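Local coordinates for In2-1 family protein, glutathione transferase lambda3 (PDB 4PQI) that probably acts as a glutathione-dependent thiol transferase, a monomeric Lambda-class enzyme of land plants that binds glutathione, at residues V63-Q68 / N82-L87; D145-A150 / F197-T202; K173-V178 / E213-I218. One frame throughout, in Å; residues are numbered along the deposited sequence.

A glutathione-site contact and two helical-domain contacts are divided between the two domains of this monomer. Interaction 1 belongs to the thioredoxin-like N-terminal domain, joining the loop that follows strand 60-64 to the loop that leads into strand 86-89. It closes before either of the others opens. Interactions 2 and 3 lie in the all-helical C-terminal domain, their segments alternating along the chain: 145-150, 173-178, 197-202, 213-218. Helix 177-197 links them, starting within interaction 3 and running out into the loop of interaction 2, their centres about 24 Å apart. Interactions 1 and 3 lie on opposite sides of the chain's centre, nearest atoms about 12 Å apart, so glutathione is gripped without touch between these contacts.

Interaction 1 of 3, residues V63-Q68 / N82-L87; sequences VPLILQ and NKVPSL. With GSH (glutathione), chain B.
L65 and L67 both lean on V84, and this apolar patch backs the backbone that holds glutathione. L67 and V84 meet tip to tip, CD1 of L67 lying 3.8 Å from CG2 of V84, whereas L65 crosses the valine at a slant and brings its CD1 to 4.1 Å from V84 CG1. The isopropyl group therefore receives one leucine on each methyl, and Y74 of helix 73-78 also touches both L65 and V84.

Backbone bonds tie V84 to the ligand. V84 N donates to O2 of glutathione at 2.8 Å (160°), and N2 of glutathione returns a bond to V84 O at 2.9 Å, a reciprocal pair as between neighbouring beta strands. The peptide bond from V84 to P85 is cis, the cis-proline loop characteristic of the thioredoxin fold.

K83 adds a side-chain hydrogen bond. Its chain runs extended alongside the tripeptide and bends at the last torsion (chi4 -48°), which delivers NZ to within 3.0 Å of the glycyl carboxylate atom O32. A methionine in its place would probably leave that carboxylate without this cationic mate.

S97, R70 and E96 complete the site. Within this contact, the N-H and carbonyl of V84 pair with the cysteinyl unit, and the lysine's charge probably favours the glycyl carboxylate.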
loop_
_atom_site.group_PDB
_atom_site.type_symbol
_atom_site.label_atom_id
_atom_site.label_comp_id
_atom_site.label_asym_id
_atom_site.label_seq_id
_atom_site.Cartn_x
_atom_site.Cartn_y
_atom_site.Cartn_z
ATOM N N VAL A 63 11.280 -10.603 3.129
ATOM C CA VAL A 63 12.714 -10.350 3.034
ATOM C C VAL A 63 12.869 -8.840 2.925
ATOM O O VAL A 63 12.831 -8.294 1.825
ATOM C CB VAL A 63 13.314 -11.014 1.777
ATOM C CG1 VAL A 63 14.830 -10.823 1.739
ATOM C CG2 VAL A 63 12.957 -12.497 1.733
ATOM N N PRO A 64 12.996 -8.148 4.075
ATOM C CA PRO A 64 13.135 -6.686 4.046
ATOM C C PRO A 64 14.581 -6.235 3.779
ATOM O O PRO A 64 15.539 -6.818 4.292
ATOM C CB PRO A 64 12.661 -6.276 5.440
ATOM C CG PRO A 64 13.125 -7.424 6.316
ATOM C CD PRO A 64 12.894 -8.665 5.454
ATOM N N LEU A 65 14.716 -5.201 2.950
ATOM C CA LEU A 65 16.004 -4.697 2.506
ATOM C C LEU A 65 16.158 -3.264 2.954
ATOM O O LEU A 65 15.173 -2.544 3.102
ATOM C CB LEU A 65 16.073 -4.723 0.966
ATOM C CG LEU A 65 15.741 -6.050 0.291
ATOM C CD1 LEU A 65 15.732 -5.921 -1.244
ATOM C CD2 LEU A 65 16.739 -7.116 0.762
ATOM N N ILE A 66 17.392 -2.839 3.182
ATOM C CA ILE A 66 17.662 -1.420 3.349
ATOM C C ILE A 66 17.963 -0.893 1.954
ATOM O O ILE A 66 19.037 -1.151 1.422
ATOM C CB ILE A 66 18.886 -1.175 4.245
ATOM C CG1 ILE A 66 18.701 -1.835 5.614
ATOM C CG2 ILE A 66 19.124 0.311 4.404
ATOM C CD1 ILE A 66 19.968 -1.785 6.477
ATOM N N LEU A 67 17.022 -0.169 1.353
ATOM C CA LEU A 67 17.190 0.272 -0.039
ATOM C C LEU A 67 18.370 1.223 -0.250
ATOM O O LEU A 67 19.025 1.171 -1.289
ATOM C CB LEU A 67 15.901 0.887 -0.590
ATOM C CG LEU A 67 14.721 -0.070 -0.805
ATOM C CD1 LEU A 67 13.538 0.678 -1.396
ATOM C CD2 LEU A 67 15.115 -1.238 -1.688
ATOM N N GLN A 68 18.653 2.077 0.735
ATOM C CA GLN A 68 19.807 2.983 0.654
ATOM C C GLN A 68 21.162 2.269 0.709
ATOM O O GLN A 68 22.207 2.873 0.426
ATOM C CB GLN A 68 19.732 4.055 1.743
ATOM C CG GLN A 68 18.939 5.267 1.314
ATOM C CD GLN A 68 19.347 5.742 -0.072
ATOM O OE1 GLN A 68 20.511 6.084 -0.308
ATOM N NE2 GLN A 68 18.395 5.744 -1.001
ATOM N N ASN A 82 15.320 -4.010 -9.971
ATOM C CA ASN A 82 15.929 -3.459 -8.757
ATOM C C ASN A 82 15.021 -2.471 -8.020
ATOM O O ASN A 82 15.428 -1.338 -7.706
ATOM C CB ASN A 82 17.283 -2.806 -9.062
ATOM C CG ASN A 82 18.124 -2.611 -7.803
ATOM O OD1 ASN A 82 17.794 -3.139 -6.746
ATOM N ND2 ASN A 82 19.212 -1.846 -7.917
ATOM N N LYS A 83 13.787 -2.909 -7.784
ATOM C CA LYS A 83 12.818 -2.183 -6.971
ATOM C C LYS A 83 12.049 -3.181 -6.127
ATOM O O LYS A 83 12.011 -4.366 -6.457
ATOM C CB LYS A 83 11.805 -1.433 -7.840
ATOM C CG LYS A 83 12.381 -0.319 -8.707
ATOM C CD LYS A 83 11.261 0.426 -9.409
ATOM C CE LYS A 83 11.812 1.356 -10.485
ATOM N NZ LYS A 83 12.934 2.181 -9.965
ATOM N N VAL A 84 11.415 -2.692 -5.058
ATOM C CA VAL A 84 10.503 -3.500 -4.242
ATOM C C VAL A 84 9.086 -2.914 -4.383
ATOM O O VAL A 84 8.933 -1.719 -4.648
ATOM C CB VAL A 84 10.956 -3.589 -2.760
ATOM C CG1 VAL A 84 12.235 -4.422 -2.648
ATOM C CG2 VAL A 84 11.132 -2.218 -2.121
ATOM N N PRO A 85 8.051 -3.749 -4.239
ATOM C CA PRO A 85 8.119 -5.186 -3.934
ATOM C C PRO A 85 8.345 -6.103 -5.137
ATOM O O PRO A 85 8.024 -5.759 -6.271
ATOM C CB PRO A 85 6.742 -5.473 -3.354
ATOM C CG PRO A 85 5.831 -4.484 -4.060
ATOM C CD PRO A 85 6.660 -3.239 -4.230
ATOM N N SER A 86 8.864 -7.295 -4.866
ATOM C CA SER A 86 8.788 -8.373 -5.828
ATOM C C SER A 86 8.408 -9.636 -5.062
ATOM O O SER A 86 8.712 -9.784 -3.885
ATOM C CB SER A 86 10.108 -8.544 -6.606
ATOM O OG SER A 86 11.161 -8.920 -5.729
ATOM N N LEU A 87 7.705 -10.532 -5.727
ATOM C CA LEU A 87 7.254 -11.738 -5.073
ATOM C C LEU A 87 7.868 -12.958 -5.744
ATOM O O LEU A 87 7.785 -13.110 -6.967
ATOM C CB LEU A 87 5.741 -11.838 -5.148
ATOM C CG LEU A 87 5.123 -13.031 -4.418
ATOM C CD1 LEU A 87 5.029 -12.734 -2.926
ATOM C CD2 LEU A 87 3.750 -13.292 -5.010
HETATM N N1 GSH B . 5.644 0.823 -9.840
HETATM C CA1 GSH B . 6.339 0.082 -8.797
HETATM C C1 GSH B . 5.348 -0.697 -7.970
HETATM O O11 GSH B . 5.616 -1.829 -7.508
HETATM O O12 GSH B . 4.216 -0.229 -7.746
HETATM C CB1 GSH B . 7.139 1.060 -7.940
HETATM C CG1 GSH B . 7.811 0.397 -6.743
HETATM C CD1 GSH B . 8.876 1.335 -6.213
HETATM O OE1 GSH B . 9.191 2.505 -6.917
HETATM N N2 GSH B . 9.499 1.054 -5.072
HETATM C CA2 GSH B . 10.538 1.959 -4.609
HETATM C C2 GSH B . 11.906 1.422 -4.921
HETATM O O2 GSH B . 12.147 0.039 -4.919
HETATM C CB2 GSH B . 10.409 2.184 -3.105
HETATM S SG2 GSH B . 9.209 3.476 -2.712
HETATM N N3 GSH B . 12.864 2.297 -5.179
HETATM C CA3 GSH B . 14.258 1.923 -5.036
HETATM C C3 GSH B . 14.973 2.099 -6.352
HETATM O O31 GSH B . 16.184 1.784 -6.468
HETATM O O32 GSH B . 14.352 2.560 -7.342
#

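Interaction 2 of 3, residues D145-A150 / F197-T202; sequences DLAKEA and FKYDIT. Unlike the reference sequence in segment 197-202: T202 (reference Ala).
Y199 and L146 are brought together by their first torsions: chi1 of -179° sends the tyrosine ring directly opposite its own backbone nitrogen, and chi1 of -77° puts CG of L146 beside its nitrogen, so that the leucine reaches between Y199 and F197. CB of L146 sits over one face of the Y199 ring, 4.3 Å from the centroid and 17° off the normal, a CH-pi contact displaced toward the ring's rim. Farther out, CD1 of L146 packs at 3.4 Å against CB of F197, a close approach. The same L146 CD1 lies 3.7 Å from Y199 CB. The leucine crosses F197 at about a right angle.

In the helical GST C-terminal domain, this seats the short helix 146-149 on the chain leaving helix 177-197, whose residue L193 also touches L146. D145 caps the short helix through OD2, with weak bonds to the amides of A147 and K148. On the other segment K198 takes positive phi as the helix ends. Beyond Y199, whose OH is hydrogen-bonded to R205, an Asx turn follows: D200 OD1 accepts from T202 N at 2.8 Å and from T202 OG1 at 2.6 Å, both donors approaching from the same face of the carboxylate.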
loop_
_atom_site.group_PDB
_atom_site.type_symbol
_atom_site.label_atom_id
_atom_site.label_comp_id
_atom_site.label_asym_id
_atom_site.label_seq_id
_atom_site.Cartn_x
_atom_site.Cartn_y
_atom_site.Cartn_z
ATOM N N ASP A 145 0.294 26.156 -4.888
ATOM C CA ASP A 145 -0.901 26.319 -4.073
ATOM C C ASP A 145 -1.566 24.955 -3.927
ATOM O O ASP A 145 -2.063 24.385 -4.906
ATOM C CB ASP A 145 -1.853 27.317 -4.728
ATOM C CG ASP A 145 -2.982 27.742 -3.808
ATOM O OD1 ASP A 145 -3.065 28.949 -3.490
ATOM O OD2 ASP A 145 -3.792 26.880 -3.408
ATOM N N LEU A 146 -1.574 24.428 -2.706
ATOM C CA LEU A 146 -1.974 23.039 -2.488
ATOM C C LEU A 146 -3.435 22.760 -2.821
ATOM O O LEU A 146 -3.759 21.699 -3.348
ATOM C CB LEU A 146 -1.667 22.606 -1.058
ATOM C CG LEU A 146 -0.204 22.289 -0.755
ATOM C CD1 LEU A 146 -0.088 21.913 0.694
ATOM C CD2 LEU A 146 0.314 21.160 -1.635
ATOM N N ALA A 147 -4.310 23.715 -2.509
ATOM C CA ALA A 147 -5.737 23.565 -2.779
ATOM C C ALA A 147 -6.035 23.491 -4.281
ATOM O O ALA A 147 -6.984 22.823 -4.697
ATOM C CB ALA A 147 -6.529 24.704 -2.125
ATOM N N LYS A 148 -5.230 24.185 -5.085
ATOM C CA LYS A 148 -5.365 24.160 -6.539
ATOM C C LYS A 148 -4.685 22.936 -7.120
ATOM O O LYS A 148 -5.187 22.333 -8.068
ATOM C CB LYS A 148 -4.727 25.399 -7.176
ATOM C CG LYS A 148 -5.347 26.699 -6.743
ATOM C CD LYS A 148 -4.712 27.881 -7.452
ATOM C CE LYS A 148 -5.206 29.195 -6.874
ATOM N NZ LYS A 148 -4.545 30.337 -7.546
ATOM N N GLU A 149 -3.530 22.589 -6.556
ATOM C CA GLU A 149 -2.671 21.556 -7.131
ATOM C C GLU A 149 -2.968 20.155 -6.608
ATOM O O GLU A 149 -3.088 19.219 -7.387
ATOM C CB GLU A 149 -1.200 21.909 -6.910
ATOM C CG GLU A 149 -0.775 23.215 -7.555
ATOM C CD GLU A 149 -0.804 23.161 -9.074
ATOM O OE1 GLU A 149 -0.683 22.048 -9.642
ATOM O OE2 GLU A 149 -0.942 24.236 -9.700
ATOM N N ALA A 150 -3.091 20.014 -5.293
ATOM C CA ALA A 150 -3.357 18.709 -4.688
ATOM C C ALA A 150 -4.847 18.490 -4.430
ATOM O O ALA A 150 -5.330 17.358 -4.460
ATOM C CB ALA A 150 -2.574 18.555 -3.392
ATOM N N PHE A 197 2.873 21.764 5.573
ATOM C CA PHE A 197 2.166 22.826 4.855
ATOM C C PHE A 197 0.919 23.365 5.568
ATOM O O PHE A 197 0.258 24.278 5.063
ATOM C CB PHE A 197 1.806 22.358 3.447
ATOM C CG PHE A 197 2.998 21.956 2.624
ATOM C CD1 PHE A 197 3.659 22.887 1.840
ATOM C CD2 PHE A 197 3.471 20.648 2.650
ATOM C CE1 PHE A 197 4.769 22.518 1.092
ATOM C CE2 PHE A 197 4.574 20.279 1.908
ATOM C CZ PHE A 197 5.223 21.216 1.128
ATOM N N LYS A 198 0.613 22.810 6.738
ATOM C CA LYS A 198 -0.603 23.158 7.471
ATOM C C LYS A 198 -1.840 22.921 6.611
ATOM O O LYS A 198 -2.773 23.716 6.614
ATOM C CB LYS A 198 -0.559 24.611 7.925
ATOM C CG LYS A 198 0.720 24.987 8.632
ATOM C CD LYS A 198 0.974 26.468 8.508
ATOM C CE LYS A 198 2.409 26.778 8.865
ATOM N NZ LYS A 198 2.722 28.207 8.654
ATOM N N TYR A 199 -1.828 21.831 5.859
ATOM C CA TYR A 199 -2.940 21.497 4.981
ATOM C C TYR A 199 -3.599 20.203 5.446
ATOM O O TYR A 199 -2.971 19.146 5.472
ATOM C CB TYR A 199 -2.455 21.395 3.531
ATOM C CG TYR A 199 -3.534 21.080 2.518
ATOM C CD1 TYR A 199 -4.340 22.086 2.004
ATOM C CD2 TYR A 199 -3.736 19.781 2.073
ATOM C CE1 TYR A 199 -5.318 21.808 1.076
ATOM C CE2 TYR A 199 -4.715 19.487 1.145
ATOM C CZ TYR A 199 -5.503 20.507 0.652
ATOM O OH TYR A 199 -6.469 20.226 -0.273
ATOM N N ASP A 200 -4.863 20.312 5.842
ATOM C CA ASP A 200 -5.649 19.176 6.304
ATOM C C ASP A 200 -6.433 18.627 5.110
ATOM O O ASP A 200 -7.344 19.278 4.593
ATOM C CB ASP A 200 -6.607 19.620 7.418
ATOM C CG ASP A 200 -7.406 18.465 8.022
ATOM O OD1 ASP A 200 -7.342 17.338 7.502
ATOM O OD2 ASP A 200 -8.124 18.696 9.016
ATOM N N ILE A 201 -6.073 17.426 4.681
ATOM C CA ILE A 201 -6.714 16.824 3.508
ATOM C C ILE A 201 -8.157 16.428 3.819
ATOM O O ILE A 201 -8.962 16.237 2.899
ATOM C CB ILE A 201 -5.941 15.610 2.974
ATOM C CG1 ILE A 201 -5.879 14.495 4.018
ATOM C CG2 ILE A 201 -4.545 16.017 2.538
ATOM C CD1 ILE A 201 -5.356 13.181 3.460
ATOM N N THR A 202 -8.491 16.328 5.109
ATOM C CA THR A 202 -9.834 15.917 5.511
ATOM C C THR A 202 -10.810 17.084 5.597
ATOM O O THR A 202 -12.005 16.869 5.735
ATOM C CB THR A 202 -9.870 15.124 6.857
ATOM O OG1 THR A 202 -9.500 15.974 7.956
ATOM C CG2 THR A 202 -8.961 13.910 6.806
#

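Interaction 3 of 3, residues K173-V178 / E213-I218; sequences KEFSLV and EEVNKI
F175 meets I218 and V215 just ahead of the N-capping box that starts helix 177-197, the Ser-x-x-Asp element known from the GST C-terminal domain. Here S176 OG accepts from V178 N at 3.2 Å, while D179 accepts in turn from S176 N. F175, the residue before the cap, also touches I180 inside the helix, which fits a hydrophobic staple.

The tight part of the contact is the ring. The two side chains come from opposite directions, and I218 CD1 stands over the centre of the F175 ring, 3.5 Å from its centroid and 10° off the normal, a CH-pi contact. With CG anti to the backbone nitrogen (chi1 -175°), the ring of F175 is carried toward the turn, while chi2 of 59° sets which way its face is turned. V215 packs less closely, its CG2 coming to 4.1 Å from F175 CE1, with its side chain at about a right angle to the phenylalanine. A type I turn from V215 to I218 brings both residues to F175.

The looser side is the more exposed one, where K217 reaches back along the chain, and its NZ lies 3.0 Å from E214 OE2 in a salt bridge whose hydrogen bonds are weak.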
loop_
_atom_site.group_PDB
_atom_site.type_symbol
_atom_site.label_atom_id
_atom_site.label_comp_id
_atom_site.label_asym_id
_atom_site.label_seq_id
_atom_site.Cartn_x
_atom_site.Cartn_y
_atom_site.Cartn_z
ATOM N N LYS A 173 -19.622 -1.480 1.085
ATOM C CA LYS A 173 -19.654 -2.310 2.284
ATOM C C LYS A 173 -18.300 -2.937 2.670
ATOM O O LYS A 173 -17.882 -2.874 3.826
ATOM C CB LYS A 173 -20.708 -3.402 2.076
ATOM C CG LYS A 173 -20.994 -4.311 3.257
ATOM C CD LYS A 173 -22.244 -5.144 2.956
ATOM C CE LYS A 173 -22.160 -6.544 3.558
ATOM N NZ LYS A 173 -21.056 -7.363 2.961
ATOM N N GLU A 174 -17.614 -3.539 1.705
ATOM C CA GLU A 174 -16.457 -4.370 2.022
ATOM C C GLU A 174 -15.116 -3.688 1.745
ATOM O O GLU A 174 -14.930 -3.055 0.713
ATOM C CB GLU A 174 -16.520 -5.707 1.261
ATOM C CG GLU A 174 -17.922 -6.264 1.008
ATOM C CD GLU A 174 -18.608 -5.676 -0.245
ATOM O OE1 GLU A 174 -18.269 -4.541 -0.683
ATOM O OE2 GLU A 174 -19.505 -6.358 -0.791
ATOM N N PHE A 175 -14.184 -3.835 2.682
ATOM C CA PHE A 175 -12.776 -3.492 2.478
ATOM C C PHE A 175 -12.252 -4.265 1.254
ATOM O O PHE A 175 -12.551 -5.460 1.087
ATOM C CB PHE A 175 -12.008 -3.881 3.750
ATOM C CG PHE A 175 -10.551 -3.493 3.761
ATOM C CD1 PHE A 175 -10.160 -2.170 3.621
ATOM C CD2 PHE A 175 -9.573 -4.457 3.988
ATOM C CE1 PHE A 175 -8.819 -1.820 3.671
ATOM C CE2 PHE A 175 -8.237 -4.117 4.032
ATOM C CZ PHE A 175 -7.858 -2.793 3.871
ATOM N N SER A 176 -11.486 -3.593 0.396
ATOM C CA SER A 176 -11.019 -4.220 -0.839
ATOM C C SER A 176 -9.594 -3.812 -1.253
ATOM O O SER A 176 -8.951 -2.974 -0.606
ATOM C CB SER A 176 -11.974 -3.887 -2.001
ATOM O OG SER A 176 -11.734 -2.561 -2.470
ATOM N N LEU A 177 -9.125 -4.397 -2.356
ATOM C CA LEU A 177 -7.837 -4.045 -2.949
ATOM C C LEU A 177 -7.694 -2.544 -3.261
ATOM O O LEU A 177 -6.578 -1.999 -3.223
ATOM C CB LEU A 177 -7.581 -4.875 -4.215
ATOM C CG LEU A 177 -7.429 -6.394 -4.028
ATOM C CD1 LEU A 177 -7.078 -7.102 -5.351
ATOM C CD2 LEU A 177 -6.392 -6.712 -2.948
ATOM N N VAL A 178 -8.816 -1.890 -3.567
ATOM C CA VAL A 178 -8.818 -0.469 -3.888
ATOM C C VAL A 178 -8.402 0.371 -2.683
ATOM O O VAL A 178 -7.498 1.201 -2.793
ATOM C CB VAL A 178 -10.181 0.009 -4.444
ATOM C CG1 VAL A 178 -10.099 1.458 -4.874
ATOM C CG2 VAL A 178 -10.606 -0.847 -5.632
ATOM N N GLU A 213 -10.459 6.736 8.926
ATOM C CA GLU A 213 -10.817 6.187 10.217
ATOM C C GLU A 213 -11.152 4.703 10.127
ATOM O O GLU A 213 -10.733 3.913 10.973
ATOM C CB GLU A 213 -12.011 6.956 10.783
ATOM C CG GLU A 213 -12.292 6.732 12.242
ATOM C CD GLU A 213 -13.393 7.656 12.746
ATOM O OE1 GLU A 213 -13.756 8.608 12.016
ATOM O OE2 GLU A 213 -13.898 7.428 13.865
ATOM N N GLU A 214 -11.910 4.318 9.106
ATOM C CA GLU A 214 -12.384 2.943 9.020
ATOM C C GLU A 214 -11.279 1.982 8.567
ATOM O O GLU A 214 -11.209 0.839 9.032
ATOM C CB GLU A 214 -13.599 2.837 8.094
ATOM C CG GLU A 214 -14.848 3.572 8.617
ATOM C CD GLU A 214 -15.569 2.820 9.727
ATOM O OE1 GLU A 214 -15.230 1.647 9.993
ATOM O OE2 GLU A 214 -16.483 3.409 10.336
ATOM N N VAL A 215 -10.425 2.434 7.656
ATOM C CA VAL A 215 -9.294 1.605 7.241
ATOM C C VAL A 215 -8.377 1.409 8.455
ATOM O O VAL A 215 -7.846 0.315 8.686
ATOM C CB VAL A 215 -8.549 2.200 6.011
ATOM C CG1 VAL A 215 -7.175 1.525 5.811
ATOM C CG2 VAL A 215 -9.410 2.066 4.762
ATOM N N ASN A 216 -8.251 2.451 9.273
ATOM C CA ASN A 216 -7.402 2.375 10.454
ATOM C C ASN A 216 -7.873 1.464 11.599
ATOM O O ASN A 216 -7.115 1.227 12.542
ATOM C CB ASN A 216 -7.078 3.770 10.996
ATOM C CG ASN A 216 -5.810 4.346 10.392
ATOM O OD1 ASN A 216 -4.707 4.059 10.851
ATOM N ND2 ASN A 216 -5.964 5.150 9.350
ATOM N N LYS A 217 -9.101 0.957 11.527
ATOM C CA LYS A 217 -9.575 -0.009 12.522
ATOM C C LYS A 217 -9.069 -1.424 12.204
ATOM O O LYS A 217 -9.152 -2.344 13.032
ATOM C CB LYS A 217 -11.105 -0.026 12.589
ATOM C CG LYS A 217 -11.741 1.316 12.919
ATOM C CD LYS A 217 -13.262 1.174 13.000
ATOM C CE LYS A 217 -13.958 2.530 12.989
ATOM N NZ LYS A 217 -15.451 2.370 13.007
ATOM N N ILE A 218 -8.538 -1.593 11.004
ATOM C CA ILE A 218 -8.170 -2.915 10.535
ATOM C C ILE A 218 -6.742 -3.287 10.934
ATOM O O ILE A 218 -5.783 -2.642 10.517
ATOM C CB ILE A 218 -8.361 -3.012 9.010
ATOM C CG1 ILE A 218 -9.800 -2.621 8.639
ATOM C CG2 ILE A 218 -7.999 -4.408 8.504
ATOM C CD1 ILE A 218 -10.019 -2.454 7.160
#